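Local atomic coordinates of ancestral congerin Con-anc (PDB entry 3AJY), a protein that binds beta-galactosides, here lactose, as a reconstructed ancestor of the fish galectins called congerins. Residues S32-E37 / S43-H48; H48-N51 / Q56-I59; L61-M64 / W69-E72. All blocks are in the same frame, centred on the assembly; numbering follows the deposited sequence.

Contact 1 (S32-E37 / S43-H48). With GAL (beta-D-galactopyranose), chain C.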
# COMPACT_ATOMS: atom_id res chain seq x y z
N SER A 32 -10.65 -12.12 4.56
CA SER A 32 -9.95 -11.67 5.76
C SER A 32 -8.95 -10.57 5.49
O SER A 32 -8.40 -10.45 4.40
CB SER A 32 -9.26 -12.84 6.48
OG SER A 32 -8.27 -13.43 5.67
N ILE A 33 -8.78 -9.73 6.50
CA ILE A 33 -7.70 -8.76 6.55
C ILE A 33 -6.79 -9.26 7.64
O ILE A 33 -7.26 -9.63 8.71
CB ILE A 33 -8.24 -7.33 6.84
CG1 ILE A 33 -9.20 -6.89 5.72
CG2 ILE A 33 -7.08 -6.35 7.05
CD1 ILE A 33 -8.61 -7.00 4.27
N ASN A 34 -5.49 -9.31 7.37
CA ASN A 34 -4.51 -9.84 8.30
C ASN A 34 -3.35 -8.88 8.49
O ASN A 34 -2.73 -8.44 7.53
CB ASN A 34 -3.98 -11.17 7.79
CG ASN A 34 -5.09 -12.12 7.44
OD1 ASN A 34 -5.75 -12.67 8.32
ND2 ASN A 34 -5.32 -12.31 6.15
N VAL A 35 -3.04 -8.56 9.74
CA VAL A 35 -1.91 -7.71 10.01
C VAL A 35 -1.05 -8.30 11.12
O VAL A 35 -1.57 -8.78 12.13
CB VAL A 35 -2.35 -6.25 10.31
CG1 VAL A 35 -3.03 -5.64 9.08
CG2 VAL A 35 -3.32 -6.21 11.47
N GLY A 36 0.26 -8.28 10.92
CA GLY A 36 1.19 -8.81 11.90
C GLY A 36 2.62 -8.74 11.43
O GLY A 36 3.08 -7.70 10.97
N GLU A 37 3.31 -9.87 11.54
CA GLU A 37 4.72 -9.99 11.17
C GLU A 37 4.90 -10.73 9.88
O GLU A 37 5.88 -10.47 9.16
CB GLU A 37 5.47 -10.80 12.22
CG GLU A 37 5.68 -10.13 13.55
CD GLU A 37 6.55 -10.98 14.46
OE1 GLU A 37 7.35 -11.80 13.94
OE2 GLU A 37 6.44 -10.81 15.69
N SER A 43 -1.08 -10.39 14.50
CA SER A 43 -1.72 -9.74 15.63
C SER A 43 -3.22 -9.65 15.47
O SER A 43 -3.96 -9.68 16.46
CB SER A 43 -1.13 -8.34 15.84
OG SER A 43 0.14 -8.43 16.48
N LEU A 44 -3.68 -9.50 14.22
CA LEU A 44 -5.11 -9.35 13.94
C LEU A 44 -5.45 -10.06 12.65
O LEU A 44 -4.91 -9.73 11.61
CB LEU A 44 -5.51 -7.87 13.77
CG LEU A 44 -6.88 -7.32 14.18
CD1 LEU A 44 -7.30 -6.13 13.30
CD2 LEU A 44 -8.00 -8.34 14.28
N HIS A 45 -6.36 -11.02 12.75
CA HIS A 45 -6.94 -11.69 11.60
C HIS A 45 -8.42 -11.33 11.68
O HIS A 45 -9.10 -11.70 12.64
CB HIS A 45 -6.70 -13.20 11.74
CG HIS A 45 -7.59 -14.06 10.90
ND1 HIS A 45 -7.45 -14.17 9.53
CD2 HIS A 45 -8.57 -14.93 11.24
CE1 HIS A 45 -8.33 -15.05 9.06
NE2 HIS A 45 -9.02 -15.52 10.08
N LEU A 46 -8.90 -10.60 10.69
CA LEU A 46 -10.27 -10.16 10.67
C LEU A 46 -11.01 -10.90 9.55
O LEU A 46 -10.92 -10.51 8.39
CB LEU A 46 -10.27 -8.63 10.49
CG LEU A 46 -11.52 -7.77 10.52
CD1 LEU A 46 -12.11 -7.71 11.94
CD2 LEU A 46 -11.14 -6.36 10.02
N ASP A 47 -11.73 -11.96 9.90
CA ASP A 47 -12.35 -12.85 8.91
C ASP A 47 -13.84 -12.56 8.82
O ASP A 47 -14.57 -12.74 9.80
CB ASP A 47 -12.11 -14.33 9.28
CG ASP A 47 -12.17 -15.28 8.08
OD1 ASP A 47 -11.95 -14.84 6.94
OD2 ASP A 47 -12.42 -16.50 8.28
N HIS A 48 -14.28 -12.10 7.65
CA HIS A 48 -15.69 -11.77 7.42
C HIS A 48 -16.34 -12.93 6.72
O HIS A 48 -16.15 -13.14 5.52
CB HIS A 48 -15.81 -10.52 6.58
CG HIS A 48 -14.91 -9.41 7.05
ND1 HIS A 48 -13.59 -9.32 6.68
CD2 HIS A 48 -15.14 -8.38 7.89
CE1 HIS A 48 -13.05 -8.26 7.25
NE2 HIS A 48 -13.97 -7.67 8.00
C1 GAL C . -10.20 -21.35 11.21
C2 GAL C . -9.92 -21.11 9.73
C3 GAL C . -8.69 -20.22 9.55
C4 GAL C . -8.82 -18.96 10.41
C5 GAL C . -9.10 -19.33 11.87
C6 GAL C . -9.26 -18.12 12.80
O2 GAL C . -9.72 -22.34 9.08
O3 GAL C . -8.59 -19.88 8.18
O4 GAL C . -9.87 -18.15 9.90
O5 GAL C . -10.26 -20.14 11.94
O6 GAL C . -9.40 -18.56 14.15
O HOH W 1 -9.93 -15.63 5.14

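Contact 2 (H48-N51 / Q56-I59). With BGC (beta-D-glucopyranose), chain B.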
# COMPACT_ATOMS: atom_id res chain seq x y z
N HIS A 48 -14.28 -12.10 7.65
CA HIS A 48 -15.69 -11.77 7.42
C HIS A 48 -16.34 -12.93 6.72
O HIS A 48 -16.15 -13.14 5.52
CB HIS A 48 -15.81 -10.52 6.58
CG HIS A 48 -14.91 -9.41 7.05
ND1 HIS A 48 -13.59 -9.32 6.68
CD2 HIS A 48 -15.14 -8.38 7.89
CE1 HIS A 48 -13.05 -8.26 7.25
NE2 HIS A 48 -13.97 -7.67 8.00
N ARG A 49 -17.10 -13.68 7.49
CA ARG A 49 -17.64 -14.94 7.02
C ARG A 49 -19.11 -14.78 6.66
O ARG A 49 -19.97 -14.66 7.54
CB ARG A 49 -17.43 -16.04 8.07
CG ARG A 49 -16.19 -15.83 8.88
CD ARG A 49 -15.22 -16.97 8.91
NE ARG A 49 -15.43 -17.87 10.02
CZ ARG A 49 -14.49 -18.54 10.69
NH1 ARG A 49 -13.19 -18.40 10.46
NH2 ARG A 49 -14.87 -19.37 11.65
N PHE A 50 -19.38 -14.75 5.36
CA PHE A 50 -20.73 -14.82 4.87
C PHE A 50 -21.31 -16.18 5.23
O PHE A 50 -22.43 -16.29 5.75
CB PHE A 50 -20.75 -14.61 3.36
CG PHE A 50 -20.13 -13.31 2.94
CD1 PHE A 50 -18.76 -13.23 2.65
CD2 PHE A 50 -20.90 -12.16 2.84
CE1 PHE A 50 -18.19 -12.02 2.26
CE2 PHE A 50 -20.33 -10.95 2.45
CZ PHE A 50 -18.98 -10.88 2.17
N ASN A 51 -20.53 -17.23 4.96
CA ASN A 51 -21.01 -18.59 5.13
C ASN A 51 -19.77 -19.46 5.30
O ASN A 51 -19.12 -19.78 4.31
CB ASN A 51 -21.83 -19.00 3.89
CG ASN A 51 -22.15 -20.49 3.85
OD1 ASN A 51 -22.64 -21.07 4.82
ND2 ASN A 51 -21.88 -21.12 2.70
N GLN A 56 -22.56 -17.63 9.96
CA GLN A 56 -23.25 -16.93 8.88
C GLN A 56 -23.22 -15.45 9.20
O GLN A 56 -23.52 -15.06 10.33
CB GLN A 56 -24.70 -17.42 8.73
CG GLN A 56 -24.88 -18.95 8.67
CD GLN A 56 -24.25 -19.57 7.42
OE1 GLN A 56 -24.60 -19.24 6.28
NE2 GLN A 56 -23.30 -20.46 7.62
N ASN A 57 -22.83 -14.63 8.23
CA ASN A 57 -22.68 -13.17 8.43
C ASN A 57 -22.08 -12.83 9.80
O ASN A 57 -22.63 -12.03 10.58
CB ASN A 57 -24.01 -12.43 8.22
CG ASN A 57 -24.56 -12.58 6.81
OD1 ASN A 57 -23.81 -12.61 5.85
ND2 ASN A 57 -25.88 -12.64 6.69
N THR A 58 -20.93 -13.45 10.07
CA THR A 58 -20.25 -13.28 11.34
C THR A 58 -18.80 -12.92 11.06
O THR A 58 -18.17 -13.47 10.15
CB THR A 58 -20.33 -14.59 12.15
OG1 THR A 58 -21.71 -14.92 12.35
CG2 THR A 58 -19.63 -14.49 13.51
N ILE A 59 -18.29 -11.97 11.85
CA ILE A 59 -16.88 -11.63 11.79
C ILE A 59 -16.20 -12.45 12.85
O ILE A 59 -16.70 -12.59 13.97
CB ILE A 59 -16.61 -10.14 12.04
CG1 ILE A 59 -17.37 -9.26 11.03
CG2 ILE A 59 -15.12 -9.85 11.95
CD1 ILE A 59 -17.28 -7.76 11.34
C2 BGC B . -13.65 -22.76 14.20
C3 BGC B . -13.13 -22.08 12.95
C4 BGC B . -11.72 -22.57 12.57
C5 BGC B . -11.74 -24.11 12.54
C6 BGC B . -10.42 -24.80 12.18
C1 BGC B . -13.51 -24.27 14.02
O1 BGC B . -13.91 -24.90 15.19
O2 BGC B . -15.01 -22.43 14.40
O3 BGC B . -13.15 -20.71 13.21
O4 BGC B . -11.43 -22.10 11.27
O5 BGC B . -12.14 -24.56 13.81
O6 BGC B . -9.45 -24.34 13.09
O HOH W 2 -24.63 -15.35 4.15

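Contact 3 (L61-M64 / W69-E72). With GAL (beta-D-galactopyranose), chain C; BGC (beta-D-glucopyranose), chain B.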
# COMPACT_ATOMS: atom_id res chain seq x y z
N LEU A 61 -12.56 -12.73 14.77
CA LEU A 61 -11.30 -12.07 15.04
C LEU A 61 -10.41 -13.01 15.82
O LEU A 61 -10.87 -13.74 16.67
CB LEU A 61 -11.50 -10.79 15.86
CG LEU A 61 -12.41 -9.71 15.27
CD1 LEU A 61 -13.88 -9.97 15.59
CD2 LEU A 61 -11.99 -8.35 15.79
N ASN A 62 -9.12 -12.97 15.54
CA ASN A 62 -8.20 -13.87 16.21
C ASN A 62 -6.80 -13.41 15.95
O ASN A 62 -6.58 -12.56 15.11
CB ASN A 62 -8.40 -15.31 15.69
CG ASN A 62 -7.92 -16.36 16.67
OD1 ASN A 62 -7.28 -16.04 17.68
ND2 ASN A 62 -8.21 -17.64 16.37
N SER A 63 -5.85 -13.99 16.68
CA SER A 63 -4.44 -13.77 16.43
C SER A 63 -3.83 -15.13 16.14
O SER A 63 -4.46 -16.16 16.39
CB SER A 63 -3.75 -13.12 17.63
OG SER A 63 -3.71 -13.99 18.76
N MET A 64 -2.62 -15.12 15.61
CA MET A 64 -1.95 -16.35 15.25
C MET A 64 -0.48 -16.28 15.60
O MET A 64 0.15 -15.23 15.51
CB MET A 64 -2.08 -16.59 13.75
CG MET A 64 -1.65 -17.94 13.34
SD MET A 64 -1.76 -18.12 11.58
CE MET A 64 -1.62 -19.92 11.51
N TRP A 69 -3.56 -20.97 15.63
CA TRP A 69 -4.51 -19.92 15.97
C TRP A 69 -4.76 -19.83 17.47
O TRP A 69 -4.66 -20.84 18.18
CB TRP A 69 -5.83 -20.16 15.23
CG TRP A 69 -5.70 -19.95 13.73
CD1 TRP A 69 -5.62 -20.92 12.76
CD2 TRP A 69 -5.63 -18.69 13.05
NE1 TRP A 69 -5.51 -20.33 11.51
CE2 TRP A 69 -5.51 -18.97 11.67
CE3 TRP A 69 -5.67 -17.35 13.47
CZ2 TRP A 69 -5.41 -17.96 10.71
CZ3 TRP A 69 -5.57 -16.35 12.53
CH2 TRP A 69 -5.46 -16.65 11.16
N GLU A 70 -5.10 -18.63 17.95
CA GLU A 70 -5.38 -18.45 19.37
C GLU A 70 -6.88 -18.43 19.64
O GLU A 70 -7.63 -19.09 18.92
CB GLU A 70 -4.62 -17.25 19.94
CG GLU A 70 -3.08 -17.44 19.84
CD GLU A 70 -2.33 -17.13 21.14
OE1 GLU A 70 -1.38 -16.33 21.09
OE2 GLU A 70 -2.69 -17.68 22.21
N THR A 71 -7.34 -17.70 20.65
CA THR A 71 -8.78 -17.74 20.99
C THR A 71 -9.57 -16.76 20.12
O THR A 71 -9.27 -15.58 20.11
CB THR A 71 -9.02 -17.46 22.49
OG1 THR A 71 -8.28 -18.40 23.27
CG2 THR A 71 -10.52 -17.56 22.84
N GLU A 72 -10.58 -17.28 19.41
CA GLU A 72 -11.43 -16.46 18.53
C GLU A 72 -12.38 -15.56 19.30
O GLU A 72 -12.80 -15.88 20.40
CB GLU A 72 -12.25 -17.34 17.57
CG GLU A 72 -11.44 -18.41 16.84
CD GLU A 72 -12.27 -19.28 15.89
OE1 GLU A 72 -13.37 -19.72 16.26
OE2 GLU A 72 -11.79 -19.52 14.77
C1 GAL C . -10.20 -21.35 11.21
C2 GAL C . -9.92 -21.11 9.73
C3 GAL C . -8.69 -20.22 9.55
C4 GAL C . -8.82 -18.96 10.41
C5 GAL C . -9.10 -19.33 11.87
C6 GAL C . -9.26 -18.12 12.80
O2 GAL C . -9.72 -22.34 9.08
O3 GAL C . -8.59 -19.88 8.18
O4 GAL C . -9.87 -18.15 9.90
O5 GAL C . -10.26 -20.14 11.94
O6 GAL C . -9.40 -18.56 14.15
C2 BGC B . -13.65 -22.76 14.20
C3 BGC B . -13.13 -22.08 12.95
C4 BGC B . -11.72 -22.57 12.57
C5 BGC B . -11.74 -24.11 12.54
C6 BGC B . -10.42 -24.80 12.18
C1 BGC B . -13.51 -24.27 14.02
O1 BGC B . -13.91 -24.90 15.19
O2 BGC B . -15.01 -22.43 14.40
O3 BGC B . -13.15 -20.71 13.21
O4 BGC B . -11.43 -22.10 11.27
O5 BGC B . -12.14 -24.56 13.81
O6 BGC B . -9.45 -24.34 13.09

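Contact 1 (S32-E37 / S43-H48)
N34 and H45 lie side by side on the sugar-binding face of an antiparallel strand pair in the galectin beta-sandwich, pointing the same way with amide and imidazole planes only 7° apart. H45 CG lies anti to the backbone N (chi1 161°), which sets the ring alongside the N34 amide. H45 ND1 donates to N34 OD1 over 2.6 Å, nearly straight and within the ring plane. That bond settles the ring's rotation: with ND1 engaged by the protein, NE2 faces the ligand and is hydrogen-bonded to galactose O4 at 2.8 Å. N34 is itself held, its ND2 donating to S32 OG at 3.2 Å and to S122 OG, so it acts as a second-shell support for the sugar contact. The polar side is the looser one. S32 and D47 meet there through a water, 2.8 Å from both S32 OG and D47 OD1, while D47 OD2 makes salt bridges with R30 and R49. On the reverse face the packing is apolar and close: V35 CG2 touches L44 CB at 3.6 Å, and I33 stands beside L46. The backbones pair I33 with L46 and V35 with L44 by two hydrogen bonds each; L46 N reaches I33 O at 2.7 Å. Near the turn S43 and L44 both face V35, a classic beta bulge, where S43 N adds a weak bond to V35 O. Strand 117-125 flanks 30-35, and strand 58-65 flanks 41-52. I33, L44 and L46 pack on I88, I90 and I99 of strands 85-92 and 96-101 in the opposing sheet.

Contact 2 (H48-N51 / Q56-I59)
R49 and T58 form the hydrogen-bonded antiparallel pair of this hairpin end, R49 N to T58 O at 2.9 Å and T58 N to R49 O at 3.0 Å. N57 and T58 both face R49 in a G1 beta bulge, N57 taking a left-handed conformation (phi 39°, psi 53°). N57 N turns to F50 O instead, approaching above the carbonyl plane. Past the bulge, the N51 and Q56 side chains run side by side: Q56 NE2 donates to N51 OD1 over 2.9 Å, on a lone pair in the carbonyl plane, although the amides are turned 61° apart. On the sugar-binding face R49 leaves the strand with CB and CG against T58 O, then bends at chi2 and chi3. Its NH2 gives glucose O3 a bond of 2.7 Å, almost straight and in the guanidinium plane. Salt bridges to D47 and D55 help fix this group, and their carboxylates probably offset the nearby charge of R74. On the other face H48 CD2 rests 4.0 Å from I59 CG1. F31 stacks on the H48 ring and F80 meets it edge-to-face; F78 touches H48, F50 and I59, while strands 30-35 and 68-75 flank the hairpin.

Contact 3 (L61-M64 / W69-E72)
N62 and E72 converge on galactose O6 in the carbohydrate site of the galectin fold, on the beta hairpin of strands 58-65 and 68-75. N62 ND2 donates to O6 over 2.7 Å, and O6 in turn donates to E72 OE2 at 2.6 Å. Glucose O3 also lies near this oxygen, but the 2.4 Å modelled between O3 and E72 OE2 is too short to be taken literally; E72 OE1 is held by a salt bridge to R74. N62 is fixed from several sides. Its CG lies anti to the backbone N (chi1 -157°), which carries the amide across to the second segment, where ND2 also donates to E70 O at 3.0 Å, rising above that carbonyl plane. N62 OD1 accepts from S63 N and from R112, an arrangement that leaves ND2 directed at the sugar. Backbone pairing is sparse: E70 N to S63 O is a regular bond, and the chain then bulges at T71 before E72 CA comes back to L61 O in a CA-H...O contact. Beside it, S63 OG touches E70 CB, and both side chains also bond Y113. W69 is packed between protein and ligand. Galactose C5 sits over the centre of one indole face, 3.6 Å above its plane, with C4 also near, the CH-pi platform usual for galectins. M64, extended along its length, covers the other face: CB lies 4.0 Å from the centroid of the six-membered ring. In the Met-aromatic contact that continues this cover, M64 SD stands 3.9 Å from the same centroid, 15° off the ring normal.

How the contacts relate
All three contacts are antiparallel pairings of successive strands in one sheet: contact 1 joins 30-35 to 41-52, contact 2 joins 41-52 to 58-65, and contact 3 joins 58-65 to 68-75. Contact 1 is fully buried near the centre of the chain; the others are partly exposed, contact 2 at a hairpin end and contact 3 at the sheet's edge strand. H48 belongs to both contacts 1 and 2. H45 links contacts 1 and 3, its N probably bonding N62 O and its ring packing on W69. An imidazole bonds galactose in contact 1, and a guanidinium bonds glucose in contact 2. Contact 3 reaches both sugars, adding an indole face to amide and carboxylate.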